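Aldo-keto Reductase, OXIDOREDUCTASE (Salmonella typhimurium, PDB 5T79) binds NADPH and probably acts as an aldo-keto reductase, reducing aldehydes such as 3-hydroxybutanal to the corresponding alcohols. Local coordinates at residues V42-F53 with F77-W88. Sequence-based numbering, arbitrary orientation.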
ATOM      1  N   VAL A  42      13.275 -16.920   2.568  1.00 18.34           N
ATOM      2  CA  VAL A  42      12.011 -17.003   3.320  1.00 17.79           C
ATOM      3  C   VAL A  42      12.275 -16.693   4.807  1.00 18.90           C
ATOM      4  O   VAL A  42      11.431 -16.063   5.431  1.00 17.94           O
ATOM      5  CB  VAL A  42      11.276 -18.356   3.092  1.00 23.62           C
ATOM      6  CG1 VAL A  42      10.182 -18.603   4.143  1.00 24.33           C
ATOM      7  CG2 VAL A  42      10.664 -18.393   1.694  1.00 23.41           C
ATOM      8  N   GLU A  43      13.472 -17.020   5.337  1.00 17.58           N
ATOM      9  CA  GLU A  43      13.838 -16.664   6.715  1.00 18.92           C
ATOM     10  C   GLU A  43      13.666 -15.139   6.928  1.00 21.46           C
ATOM     11  O   GLU A  43      13.134 -14.714   7.955  1.00 19.34           O
ATOM     12  CB  GLU A  43      15.280 -17.102   7.000  1.00 21.66           C
ATOM     13  CG  GLU A  43      16.001 -16.419   8.145  1.00 36.01           C
ATOM     14  CD  GLU A  43      17.512 -16.613   8.116  1.00 61.94           C
ATOM     15  OE1 GLU A  43      18.141 -16.363   7.058  1.00 47.88           O
ATOM     16  OE2 GLU A  43      18.065 -17.029   9.159  1.00 59.18           O
ATOM     17  N   ASN A  44      14.121 -14.331   5.949  1.00 17.58           N
ATOM     18  CA  ASN A  44      14.013 -12.874   6.020  1.00 16.80           C
ATOM     19  C   ASN A  44      12.565 -12.424   5.860  1.00 19.56           C
ATOM     20  O   ASN A  44      12.124 -11.573   6.636  1.00 19.20           O
ATOM     21  CB  ASN A  44      14.908 -12.198   4.988  1.00 19.38           C
ATOM     22  CG  ASN A  44      14.872 -10.688   5.106  1.00 40.79           C
ATOM     23  OD1 ASN A  44      15.075 -10.111   6.192  1.00 34.05           O
ATOM     24  ND2 ASN A  44      14.521 -10.030   4.013  1.00 31.65           N
ATOM     25  N   SER A  45      11.820 -12.977   4.869  1.00 15.20           N
ATOM     26  CA  SER A  45      10.394 -12.658   4.656  1.00 14.61           C
ATOM     27  C   SER A  45       9.594 -12.877   5.951  1.00 16.69           C
ATOM     28  O   SER A  45       8.782 -12.040   6.361  1.00 13.98           O
ATOM     29  CB  SER A  45       9.823 -13.554   3.552  1.00 16.13           C
ATOM     30  OG  SER A  45      10.482 -13.286   2.330  1.00 21.53           O
ATOM     31  N   ARG A  46       9.858 -14.011   6.611  1.00 14.76           N
ATOM     32  CA  ARG A  46       9.168 -14.401   7.845  1.00 15.56           C
ATOM     33  C   ARG A  46       9.473 -13.384   8.953  1.00 18.80           C
ATOM     34  O   ARG A  46       8.554 -12.937   9.635  1.00 17.52           O
ATOM     35  CB  ARG A  46       9.622 -15.826   8.260  1.00 16.49           C
ATOM     36  CG  ARG A  46       8.814 -16.410   9.405  1.00 19.04           C
ATOM     37  CD  ARG A  46       9.393 -17.713   9.921  1.00 19.21           C
ATOM     38  NE  ARG A  46       9.573 -18.711   8.856  1.00 17.45           N
ATOM     39  CZ  ARG A  46       8.633 -19.539   8.424  1.00 28.67           C
ATOM     40  NH1 ARG A  46       7.409 -19.499   8.945  1.00 21.85           N
ATOM     41  NH2 ARG A  46       8.909 -20.424   7.474  1.00 21.16           N
ATOM     42  N   ALA A  47      10.755 -13.016   9.112  1.00 16.35           N
ATOM     43  CA  ALA A  47      11.206 -12.043  10.117  1.00 16.48           C
ATOM     44  C   ALA A  47      10.531 -10.676   9.892  1.00 18.48           C
ATOM     45  O   ALA A  47      10.144 -10.024  10.862  1.00 18.25           O
ATOM     46  CB  ALA A  47      12.729 -11.893  10.062  1.00 17.17           C
ATOM     47  N   LEU A  48      10.377 -10.255   8.626  1.00 14.60           N
ATOM     48  CA  LEU A  48       9.707  -8.968   8.280  1.00 13.79           C
ATOM     49  C   LEU A  48       8.231  -8.986   8.693  1.00 17.19           C
ATOM     50  O   LEU A  48       7.761  -8.073   9.368  1.00 15.96           O
ATOM     51  CB  LEU A  48       9.808  -8.687   6.750  1.00 13.24           C
ATOM     52  CG  LEU A  48      11.209  -8.371   6.225  1.00 17.81           C
ATOM     53  CD1 LEU A  48      11.263  -8.419   4.696  1.00 16.68           C
ATOM     54  CD2 LEU A  48      11.712  -7.038   6.766  1.00 19.59           C
ATOM     55  N   LEU A  49       7.501 -10.029   8.306  1.00 14.27           N
ATOM     56  CA  LEU A  49       6.094 -10.140   8.695  1.00 13.32           C
ATOM     57  C   LEU A  49       5.926 -10.194  10.229  1.00 16.03           C
ATOM     58  O   LEU A  49       5.045  -9.536  10.760  1.00 15.86           O
ATOM     59  CB  LEU A  49       5.432 -11.369   8.050  1.00 12.43           C
ATOM     60  CG  LEU A  49       5.307 -11.333   6.525  1.00 14.57           C
ATOM     61  CD1 LEU A  49       4.722 -12.639   6.003  1.00 15.56           C
ATOM     62  CD2 LEU A  49       4.484 -10.137   6.067  1.00 15.01           C
ATOM     63  N   GLN A  50       6.763 -10.967  10.932  1.00 13.78           N
ATOM     64  CA  GLN A  50       6.646 -11.074  12.389  1.00 13.93           C
ATOM     65  C   GLN A  50       6.986  -9.739  13.058  1.00 17.45           C
ATOM     66  O   GLN A  50       6.299  -9.346  14.005  1.00 16.42           O
ATOM     67  CB  GLN A  50       7.557 -12.199  12.926  1.00 15.25           C
ATOM     68  CG  GLN A  50       7.032 -13.596  12.547  1.00 19.56           C
ATOM     69  CD  GLN A  50       7.900 -14.694  13.118  1.00 25.08           C
ATOM     70  OE1 GLN A  50       8.742 -14.451  13.962  1.00 21.27           O
ATOM     71  NE2 GLN A  50       7.669 -15.937  12.725  1.00 15.95           N
ATOM     72  N   ARG A  51       8.040  -9.041  12.578  1.00 14.18           N
ATOM     73  CA  ARG A  51       8.399  -7.752  13.206  1.00 15.18           C
ATOM     74  C   ARG A  51       7.281  -6.716  12.977  1.00 18.04           C
ATOM     75  O   ARG A  51       6.919  -5.972  13.908  1.00 16.77           O
ATOM     76  CB  ARG A  51       9.741  -7.217  12.685  1.00 17.18           C
ATOM     77  CG  ARG A  51      10.278  -5.989  13.490  1.00 20.22           C
ATOM     78  CD  ARG A  51      10.560  -6.374  14.945  1.00 29.24           C
ATOM     79  NE  ARG A  51      11.108  -5.271  15.730  1.00 34.38           N
ATOM     80  CZ  ARG A  51      10.628  -4.857  16.901  1.00 49.30           C
ATOM     81  NH1 ARG A  51       9.551  -5.432  17.429  1.00 37.20           N
ATOM     82  NH2 ARG A  51      11.218  -3.865  17.553  1.00 31.40           N
ATOM     83  N   ALA A  52       6.703  -6.710  11.758  1.00 14.01           N
ATOM     84  CA  ALA A  52       5.620  -5.786  11.415  1.00 13.86           C
ATOM     85  C   ALA A  52       4.420  -5.978  12.360  1.00 17.15           C
ATOM     86  O   ALA A  52       3.982  -5.007  12.979  1.00 17.14           O
ATOM     87  CB  ALA A  52       5.191  -5.980   9.965  1.00 14.27           C
ATOM     88  N   PHE A  53       3.910  -7.224  12.496  1.00 14.45           N
ATOM     89  CA  PHE A  53       2.746  -7.493  13.358  1.00 12.90           C
ATOM     90  C   PHE A  53       3.066  -7.211  14.822  1.00 17.59           C
ATOM     91  O   PHE A  53       2.217  -6.658  15.507  1.00 17.42           O
ATOM     92  CB  PHE A  53       2.239  -8.926  13.175  1.00 14.28           C
ATOM     93  CG  PHE A  53       0.889  -9.208  13.811  1.00 15.50           C
ATOM     94  CD1 PHE A  53      -0.202  -8.376  13.572  1.00 16.87           C
ATOM     95  CD2 PHE A  53       0.696 -10.343  14.595  1.00 17.32           C
ATOM     96  CE1 PHE A  53      -1.459  -8.666  14.137  1.00 17.55           C
ATOM     97  CE2 PHE A  53      -0.556 -10.618  15.169  1.00 19.12           C
ATOM     98  CZ  PHE A  53      -1.624  -9.789  14.918  1.00 16.97           C
ATOM     99  N   PHE A  77       3.713 -15.826   1.367  1.00 12.18           N
ATOM    100  CA  PHE A  77       2.840 -15.249   2.407  1.00 12.97           C
ATOM    101  C   PHE A  77       1.860 -16.325   2.917  1.00 17.19           C
ATOM    102  O   PHE A  77       1.680 -16.456   4.124  1.00 16.55           O
ATOM    103  CB  PHE A  77       2.062 -14.029   1.873  1.00 14.00           C
ATOM    104  CG  PHE A  77       1.074 -13.499   2.889  1.00 15.09           C
ATOM    105  CD1 PHE A  77       1.502 -12.722   3.957  1.00 18.38           C
ATOM    106  CD2 PHE A  77      -0.276 -13.808   2.794  1.00 17.64           C
ATOM    107  CE1 PHE A  77       0.596 -12.251   4.907  1.00 20.71           C
ATOM    108  CE2 PHE A  77      -1.182 -13.350   3.751  1.00 21.38           C
ATOM    109  CZ  PHE A  77      -0.740 -12.580   4.807  1.00 20.25           C
ATOM    110  N   GLY A  78       1.255 -17.076   2.000  1.00 14.80           N
ATOM    111  CA  GLY A  78       0.340 -18.176   2.331  1.00 15.25           C
ATOM    112  C   GLY A  78       0.964 -19.208   3.263  1.00 18.66           C
ATOM    113  O   GLY A  78       0.354 -19.598   4.261  1.00 17.55           O
ATOM    114  N   ARG A  79       2.206 -19.618   2.976  1.00 15.57           N
ATOM    115  CA  ARG A  79       2.941 -20.578   3.823  1.00 15.22           C
ATOM    116  C   ARG A  79       3.213 -19.983   5.222  1.00 17.13           C
ATOM    117  O   ARG A  79       2.982 -20.667   6.230  1.00 16.62           O
ATOM    118  CB  ARG A  79       4.282 -20.970   3.160  1.00 15.49           C
ATOM    119  CG  ARG A  79       5.101 -21.960   4.000  1.00 22.96           C
ATOM    120  CD  ARG A  79       6.469 -22.215   3.417  1.00 26.98           C
ATOM    121  NE  ARG A  79       7.398 -22.767   4.414  1.00 28.10           N
ATOM    122  CZ  ARG A  79       8.722 -22.747   4.288  1.00 39.20           C
ATOM    123  NH1 ARG A  79       9.284 -22.222   3.206  1.00 26.04           N
ATOM    124  NH2 ARG A  79       9.493 -23.267   5.231  1.00 31.78           N
ATOM    125  N   ILE A  80       3.728 -18.733   5.281  1.00 14.32           N
ATOM    126  CA  ILE A  80       4.057 -18.078   6.559  1.00 14.20           C
ATOM    127  C   ILE A  80       2.765 -17.874   7.370  1.00 16.89           C
ATOM    128  O   ILE A  80       2.770 -18.074   8.593  1.00 15.92           O
ATOM    129  CB  ILE A  80       4.863 -16.772   6.364  1.00 16.56           C
ATOM    130  CG1 ILE A  80       6.253 -17.094   5.752  1.00 16.05           C
ATOM    131  CG2 ILE A  80       5.030 -15.988   7.703  1.00 17.84           C
ATOM    132  CD1 ILE A  80       6.922 -15.902   5.017  1.00 17.43           C
ATOM    133  N   LEU A  81       1.673 -17.505   6.696  1.00 14.56           N
ATOM    134  CA  LEU A  81       0.367 -17.345   7.352  1.00 15.96           C
ATOM    135  C   LEU A  81      -0.062 -18.674   8.024  1.00 19.95           C
ATOM    136  O   LEU A  81      -0.432 -18.670   9.201  1.00 18.84           O
ATOM    137  CB  LEU A  81      -0.704 -16.870   6.359  1.00 16.12           C
ATOM    138  CG  LEU A  81      -2.166 -17.012   6.801  1.00 22.98           C
ATOM    139  CD1 LEU A  81      -2.530 -16.028   7.904  1.00 24.60           C
ATOM    140  CD2 LEU A  81      -3.081 -16.825   5.637  1.00 27.26           C
ATOM    141  N   GLN A  82       0.017 -19.797   7.279  1.00 16.98           N
ATOM    142  CA  GLN A  82      -0.363 -21.125   7.786  1.00 18.14           C
ATOM    143  C   GLN A  82       0.536 -21.533   8.965  1.00 19.89           C
ATOM    144  O   GLN A  82       0.051 -22.070   9.965  1.00 18.73           O
ATOM    145  CB  GLN A  82      -0.258 -22.167   6.644  1.00 20.70           C
ATOM    146  CG  GLN A  82      -0.547 -23.630   7.049  1.00 40.82           C
ATOM    147  CD  GLN A  82      -1.995 -23.930   7.392  1.00 72.83           C
ATOM    148  OE1 GLN A  82      -2.941 -23.359   6.832  1.00 71.85           O
ATOM    149  NE2 GLN A  82      -2.203 -24.878   8.298  1.00 68.86           N
ATOM    150  N   GLU A  83       1.849 -21.279   8.846  1.00 16.54           N
ATOM    151  CA  GLU A  83       2.796 -21.722   9.868  1.00 15.48           C
ATOM    152  C   GLU A  83       2.775 -20.875  11.123  1.00 18.85           C
ATOM    153  O   GLU A  83       2.897 -21.434  12.220  1.00 17.61           O
ATOM    154  CB  GLU A  83       4.230 -21.741   9.307  1.00 16.49           C
ATOM    155  CG  GLU A  83       4.456 -22.842   8.272  1.00 23.39           C
ATOM    156  CD  GLU A  83       5.799 -22.849   7.562  1.00 40.80           C
ATOM    157  OE1 GLU A  83       6.569 -21.872   7.704  1.00 32.75           O
ATOM    158  OE2 GLU A  83       6.060 -23.822   6.821  1.00 30.48           O
ATOM    159  N   ASP A  84       2.625 -19.542  10.986  1.00 14.41           N
ATOM    160  CA  ASP A  84       2.787 -18.660  12.130  1.00 14.94           C
ATOM    161  C   ASP A  84       1.617 -17.766  12.498  1.00 19.81           C
ATOM    162  O   ASP A  84       1.556 -17.342  13.651  1.00 20.77           O
ATOM    163  CB  ASP A  84       4.000 -17.724  11.853  1.00 16.27           C
ATOM    164  CG  ASP A  84       5.340 -18.399  11.586  1.00 19.90           C
ATOM    165  OD1 ASP A  84       5.558 -19.527  12.096  1.00 22.45           O
ATOM    166  OD2 ASP A  84       6.200 -17.771  10.941  1.00 20.88           O
ATOM    167  N   PHE A  85       0.726 -17.426  11.557  1.00 15.14           N
ATOM    168  CA  PHE A  85      -0.288 -16.411  11.839  1.00 15.12           C
ATOM    169  C   PHE A  85      -1.748 -16.863  11.869  1.00 19.92           C
ATOM    170  O   PHE A  85      -2.601 -16.012  12.115  1.00 18.68           O
ATOM    171  CB  PHE A  85      -0.177 -15.299  10.781  1.00 15.13           C
ATOM    172  CG  PHE A  85       1.052 -14.425  10.922  1.00 16.37           C
ATOM    173  CD1 PHE A  85       2.238 -14.754  10.270  1.00 19.02           C
ATOM    174  CD2 PHE A  85       1.003 -13.247  11.653  1.00 16.71           C
ATOM    175  CE1 PHE A  85       3.368 -13.928  10.367  1.00 19.25           C
ATOM    176  CE2 PHE A  85       2.130 -12.418  11.750  1.00 19.85           C
ATOM    177  CZ  PHE A  85       3.302 -12.763  11.106  1.00 17.94           C
ATOM    178  N   LEU A  86      -2.042 -18.156  11.629  0.51 18.18           N
ATOM    179  CA  LEU A  86      -3.426 -18.652  11.585  0.51 19.03           C
ATOM    180  C   LEU A  86      -4.285 -18.244  12.796  0.51 20.96           C
ATOM    181  O   LEU A  86      -5.401 -17.784  12.550  0.51 20.13           O
ATOM    182  CB  LEU A  86      -3.509 -20.169  11.402  0.51 20.19           C
ATOM    183  CG  LEU A  86      -3.297 -20.720   9.996  0.51 25.06           C
ATOM    184  CD1 LEU A  86      -3.795 -22.137   9.918  0.51 25.98           C
ATOM    185  CD2 LEU A  86      -4.003 -19.875   8.929  0.51 28.15           C
ATOM    186  N   PRO A  87      -3.820 -18.321  14.076  1.00 18.22           N
ATOM    187  CA  PRO A  87      -4.694 -17.898  15.197  1.00 18.52           C
ATOM    188  C   PRO A  87      -5.020 -16.394  15.180  1.00 21.31           C
ATOM    189  O   PRO A  87      -5.957 -15.986  15.846  1.00 20.78           O
ATOM    190  CB  PRO A  87      -3.866 -18.242  16.441  1.00 20.92           C
ATOM    191  CG  PRO A  87      -2.939 -19.343  15.974  1.00 24.78           C
ATOM    192  CD  PRO A  87      -2.546 -18.861  14.614  1.00 20.62           C
ATOM    193  N   TRP A  88      -4.255 -15.583  14.428  1.00 17.32           N
ATOM    194  CA  TRP A  88      -4.472 -14.138  14.384  1.00 17.50           C
ATOM    195  C   TRP A  88      -4.914 -13.658  12.986  1.00 18.57           C
ATOM    196  O   TRP A  88      -4.888 -12.449  12.750  1.00 15.93           O
ATOM    197  CB  TRP A  88      -3.191 -13.388  14.857  1.00 17.25           C
ATOM    198  CG  TRP A  88      -2.778 -13.796  16.246  1.00 19.39           C
ATOM    199  CD1 TRP A  88      -3.325 -13.373  17.426  1.00 22.63           C
ATOM    200  CD2 TRP A  88      -1.865 -14.847  16.580  1.00 19.53           C
ATOM    201  NE1 TRP A  88      -2.765 -14.064  18.483  1.00 22.14           N
ATOM    202  CE2 TRP A  88      -1.876 -14.986  17.989  1.00 23.44           C
ATOM    203  CE3 TRP A  88      -1.018 -15.680  15.823  1.00 20.60           C
ATOM    204  CZ2 TRP A  88      -1.096 -15.940  18.653  1.00 23.52           C
ATOM    205  CZ3 TRP A  88      -0.239 -16.619  16.484  1.00 22.79           C
ATOM    206  CH2 TRP A  88      -0.300 -16.760  17.878  1.00 24.01           C
TER
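R46 and I80 interlock at a helix-helix packing contact on the outside of the barrel, each side chain a knob seated among four residues of the other helix. The axes of 42-53 and 77-85 cross at -61° and approach to 10.5 Å. I80 lies among V42, S45, R46 and L49; its CD1 comes 3.8 Å from the backbone N of R46. Deeper in, one methyl of L49, CD1, bridges I80 CG2 and the ring of F77, and L49 and F77 both also rest on F60 of strand 59-61.

A salt-bridge network covers the more exposed side. With CG anti to the backbone N (chi1 -171°), the R46 chain runs out past D84 before bending at chi3, and its guanidinium lies with one face over I80 CG1. R46 NH1 and NH2 together hold a single oxygen, OE1 of E83, each at 2.8 Å, the carboxylate nearly coplanar with the guanidinium. R46 NH1 also donates to D84 OD2 at 2.9 Å, while Q50 NE2 reaches that oxygen from the opposite face of the carboxylate at 3.0 Å. E83 is steadied in turn by R79, whose NE donates to OE2 in an almost straight bond (172°). The two acids probably offset the like charges of the neighbouring R46 and R79 guanidinium groups.

Toward the C-terminal ends the packing becomes aromatic. The F85 ring turns its edge to the backbone of L49 and Q50, with CZ 3.7 Å from L49 O, and F53 packs against both F85 and W88, its CE2 3.8 Å from W88 CB. Y3 and helix 9-12 pack against this cluster. Together the helices form a neighbouring pair, joined through parallel strand 59-61, in the outer helical layer of the (beta/alpha)8 TIM barrel of aldo-keto reductases.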